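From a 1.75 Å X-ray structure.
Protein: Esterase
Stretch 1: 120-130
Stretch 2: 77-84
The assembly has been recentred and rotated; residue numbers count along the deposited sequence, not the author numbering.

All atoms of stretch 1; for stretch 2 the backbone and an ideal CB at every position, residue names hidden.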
# COMPACT_ATOMS: atom_id res chain seq x y z
N GLU A 120 11.97 -3.67 -18.95
CA GLU A 120 12.92 -4.57 -18.31
C GLU A 120 12.39 -5.20 -17.04
O GLU A 120 12.48 -6.40 -16.81
CB GLU A 120 14.26 -3.92 -18.15
CG GLU A 120 15.33 -4.84 -17.57
CD GLU A 120 16.67 -4.15 -17.51
OE1 GLU A 120 17.67 -4.87 -17.55
OE2 GLU A 120 16.78 -2.93 -17.41
N ARG A 121 11.78 -4.37 -16.23
CA ARG A 121 11.17 -4.87 -15.01
C ARG A 121 10.01 -5.85 -15.32
O ARG A 121 9.92 -6.85 -14.71
CB ARG A 121 10.68 -3.72 -14.15
CG ARG A 121 9.90 -4.17 -12.95
CD ARG A 121 10.75 -4.84 -11.92
NE ARG A 121 10.02 -4.99 -10.69
CZ ARG A 121 10.05 -6.04 -9.91
NH1 ARG A 121 10.78 -7.07 -10.22
NH2 ARG A 121 9.29 -6.05 -8.86
N LEU A 122 9.14 -5.50 -16.28
CA LEU A 122 8.07 -6.36 -16.66
C LEU A 122 8.60 -7.71 -17.15
O LEU A 122 8.06 -8.75 -16.83
CB LEU A 122 7.15 -5.70 -17.72
CG LEU A 122 6.49 -4.39 -17.26
CD1 LEU A 122 5.63 -3.86 -18.43
CD2 LEU A 122 5.63 -4.53 -16.02
N VAL A 123 9.67 -7.67 -17.95
CA VAL A 123 10.23 -8.94 -18.46
C VAL A 123 10.62 -9.79 -17.26
O VAL A 123 10.36 -10.99 -17.21
CB VAL A 123 11.43 -8.70 -19.42
CG1 VAL A 123 12.08 -10.06 -19.74
CG2 VAL A 123 10.87 -7.98 -20.67
N ASN A 124 11.34 -9.19 -16.33
CA ASN A 124 11.80 -9.95 -15.14
C ASN A 124 10.65 -10.51 -14.28
O ASN A 124 10.77 -11.60 -13.73
CB ASN A 124 12.72 -9.06 -14.29
CG ASN A 124 14.10 -8.88 -14.95
OD1 ASN A 124 14.68 -9.88 -15.48
ND2 ASN A 124 14.59 -7.65 -14.99
N LEU A 125 9.53 -9.76 -14.19
CA LEU A 125 8.34 -10.24 -13.49
C LEU A 125 7.81 -11.50 -14.14
O LEU A 125 7.33 -12.41 -13.46
CB LEU A 125 7.25 -9.13 -13.38
CG LEU A 125 7.64 -8.04 -12.39
CD1 LEU A 125 6.66 -6.86 -12.64
CD2 LEU A 125 7.57 -8.54 -10.93
N VAL A 126 7.85 -11.59 -15.48
CA VAL A 126 7.38 -12.76 -16.17
C VAL A 126 8.36 -13.94 -15.85
O VAL A 126 7.89 -15.07 -15.50
CB VAL A 126 7.30 -12.55 -17.70
CG1 VAL A 126 6.94 -13.87 -18.37
CG2 VAL A 126 6.25 -11.47 -18.04
N ARG A 127 9.63 -13.65 -15.97
CA ARG A 127 10.62 -14.69 -15.88
C ARG A 127 10.72 -15.25 -14.49
O ARG A 127 11.14 -16.36 -14.30
CB ARG A 127 11.94 -14.14 -16.33
CG ARG A 127 11.88 -13.70 -17.78
CD ARG A 127 12.84 -14.48 -18.58
NE ARG A 127 12.66 -14.44 -20.02
CZ ARG A 127 13.49 -13.80 -20.81
NH1 ARG A 127 14.46 -13.10 -20.31
NH2 ARG A 127 13.32 -13.86 -22.11
N ARG A 128 10.33 -14.46 -13.51
CA ARG A 128 10.37 -14.93 -12.10
C ARG A 128 9.06 -15.24 -11.46
O ARG A 128 9.06 -15.45 -10.26
CB ARG A 128 11.10 -13.94 -11.22
CG ARG A 128 12.52 -13.55 -11.70
CD ARG A 128 13.44 -14.74 -11.78
NE ARG A 128 14.28 -15.00 -10.59
CZ ARG A 128 14.68 -16.22 -10.15
NH1 ARG A 128 14.21 -17.35 -10.74
NH2 ARG A 128 15.43 -16.34 -9.00
N HIS A 129 7.98 -15.22 -12.22
CA HIS A 129 6.67 -15.43 -11.68
C HIS A 129 6.53 -16.81 -11.07
O HIS A 129 6.98 -17.79 -11.70
CB HIS A 129 5.57 -15.20 -12.76
CG HIS A 129 4.21 -15.15 -12.15
ND1 HIS A 129 3.76 -14.04 -11.46
CD2 HIS A 129 3.25 -16.10 -11.98
CE1 HIS A 129 2.58 -14.30 -10.93
NE2 HIS A 129 2.26 -15.56 -11.19
N ASP A 130 5.86 -16.91 -9.93
CA ASP A 130 5.55 -18.20 -9.30
C ASP A 130 4.22 -18.72 -9.80
O ASP A 130 3.16 -18.46 -9.26
CB ASP A 130 5.56 -18.06 -7.77
CG ASP A 130 5.50 -19.41 -7.06
OD1 ASP A 130 6.04 -20.41 -7.62
OD2 ASP A 130 4.95 -19.45 -5.94
N UNK A 77 -0.09 1.27 -12.67
CA UNK A 77 1.31 0.84 -12.67
C UNK A 77 1.41 -0.58 -13.25
O UNK A 77 0.90 -1.53 -12.73
CB UNK A 77 1.89 0.89 -11.26
N UNK A 78 2.05 -0.67 -14.42
CA UNK A 78 2.02 -1.94 -15.11
C UNK A 78 2.70 -3.03 -14.32
O UNK A 78 2.25 -4.15 -14.31
CB UNK A 78 2.67 -1.81 -16.49
N UNK A 79 3.77 -2.69 -13.63
CA UNK A 79 4.54 -3.68 -12.91
C UNK A 79 3.82 -4.16 -11.67
O UNK A 79 3.89 -5.34 -11.33
CB UNK A 79 5.91 -3.11 -12.53
N UNK A 80 3.13 -3.29 -10.95
CA UNK A 80 2.40 -3.71 -9.74
C UNK A 80 1.27 -4.68 -10.04
O UNK A 80 1.02 -5.60 -9.30
CB UNK A 80 1.83 -2.49 -9.02
N UNK A 81 0.59 -4.44 -11.16
CA UNK A 81 -0.54 -5.20 -11.61
C UNK A 81 -0.15 -6.52 -12.28
O UNK A 81 -0.90 -7.52 -12.25
CB UNK A 81 -1.37 -4.35 -12.57
N UNK A 82 0.99 -6.54 -12.92
CA UNK A 82 1.22 -7.67 -13.85
C UNK A 82 1.21 -9.06 -13.19
O UNK A 82 0.59 -9.95 -13.72
CB UNK A 82 2.56 -7.47 -14.55
N UNK A 83 1.83 -9.23 -11.96
CA UNK A 83 1.76 -10.57 -11.36
C UNK A 83 0.36 -11.14 -11.24
O UNK A 83 0.16 -12.32 -11.51
CB UNK A 83 2.39 -10.54 -9.97
N UNK A 84 -0.61 -10.34 -10.83
CA UNK A 84 -1.98 -10.75 -10.70
C UNK A 84 -2.57 -11.13 -12.06
O UNK A 84 -3.26 -12.17 -12.15
CB UNK A 84 -2.80 -9.64 -10.05

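Position 77 has phi/psi of -80/113, outside the helical region, while the next residue, at -63/-36, is already helical. It therefore sits at the N-cap, where a short polar side chain able to accept from the free amides of the first turn is favoured: Asn, Asp, Ser or Thr. Its ideal CB has nothing of stretch 1 within 5.5 Å, so the contact sets no further demand. The deposited residue is Asn77, with chi1 at t; its backbone O receives a weak bond from N of position 81 (3.3 Å).

At position 78 the CA-to-CB direction runs sideways, and an ideal CB would lie 4.0 Å from Leu122 CD2. The helical phi/psi does not require glycine; a small residue such as Ala or Ser is compatible with the angles, and the nearby methyl makes the site apolar on that flank. The deposited residue is Gly78, and Leu122 CD2 packs against its backbone, 3.7 Å from Gly78 C.

Position 79 is the most tightly framed. Its CA is 5.8 Å from the CA of Leu122, and its ideal CB stands 3.8 Å from both Leu122 CD2 and Leu125 CD1 and 4.1 Å from Arg121 CG. With carbon on three counts, a small side chain, Ala or perhaps Gly or Ser, suits best. It is Ala79. Leu122 CD2 reaches 3.4 Å from Ala79 CA, and Leu125 CD1 lies 3.4 Å from Ala79 O, so the leucines pack on the backbone as well as on the methyl.

Positions 80 and 81 both point away, with no stretch 1 atom within 5.5 Å of either ideal CB. Stretch 1 therefore discriminates little, and many helix-compatible residues would fit. Arg80 has its CA-to-CB bond directed away from stretch 1, and its guanidinium is hydrogen-bonded elsewhere in the structure; the side chain of Val81, beta-branched with chi1 at t, makes no contact with stretch 1.

Position 82 points toward stretch 1, but its ideal CB is still 4.5 Å from Leu122 CD2 and 4.6 Å from Leu125 CD1. That leaves room for a longer apolar side chain: Leu, Ile or Met. Leu82 (chi1 t, chi2 p) places CD2 4.0 Å from Leu122 CD2, 4.0 Å from Leu125 CB and 4.2 Å from Val126 CG2, so one methyl meets three side chains.

At position 83 the ideal CB lies 3.9 Å from His129 CE1. Its N makes no bond to the preceding turn, and phi is -53, so proline is admissible alongside Ala, Val or Leu. The residue is Pro83, whose ring nitrogen has no hydrogen to donate, in keeping with the kink. Pro83 CG is 4.3 Å from Leu125 CD2, and the carbonyl Pro83 O approaches His129 CE1 at 3.2 Å, obliquely to the ring.

Position 84 points away, its ideal CB free of stretch 1, so the choice is open. Thr84 (chi1 m) satisfies OG1 elsewhere in the structure.

Stretch 2 (77-84) NGARVLPT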
# COMPACT_ATOMS: atom_id res chain seq x y z
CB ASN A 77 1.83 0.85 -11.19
CG ASN A 77 3.30 0.57 -11.06
OD1 ASN A 77 4.00 1.28 -10.19
ND2 ASN A 77 3.81 -0.42 -11.73
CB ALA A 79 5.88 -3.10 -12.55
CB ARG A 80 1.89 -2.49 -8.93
CG ARG A 80 1.23 -2.97 -7.61
CD ARG A 80 1.25 -1.74 -6.63
NE ARG A 80 0.72 -0.54 -7.30
CZ ARG A 80 1.27 0.62 -7.36
NH1 ARG A 80 2.42 0.87 -6.64
NH2 ARG A 80 0.65 1.59 -8.05
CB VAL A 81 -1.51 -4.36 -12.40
CG1 VAL A 81 -2.63 -5.21 -13.05
CG2 VAL A 81 -2.07 -3.25 -11.50
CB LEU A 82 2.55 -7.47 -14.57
CG LEU A 82 2.98 -8.59 -15.52
CD1 LEU A 82 1.99 -8.73 -16.67
CD2 LEU A 82 4.38 -8.33 -16.06
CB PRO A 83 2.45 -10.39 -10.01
CG PRO A 83 3.40 -9.27 -10.22
CD PRO A 83 2.61 -8.30 -11.13
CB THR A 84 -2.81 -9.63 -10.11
OG1 THR A 84 -2.27 -9.36 -8.77
CG2 THR A 84 -4.29 -9.99 -10.01
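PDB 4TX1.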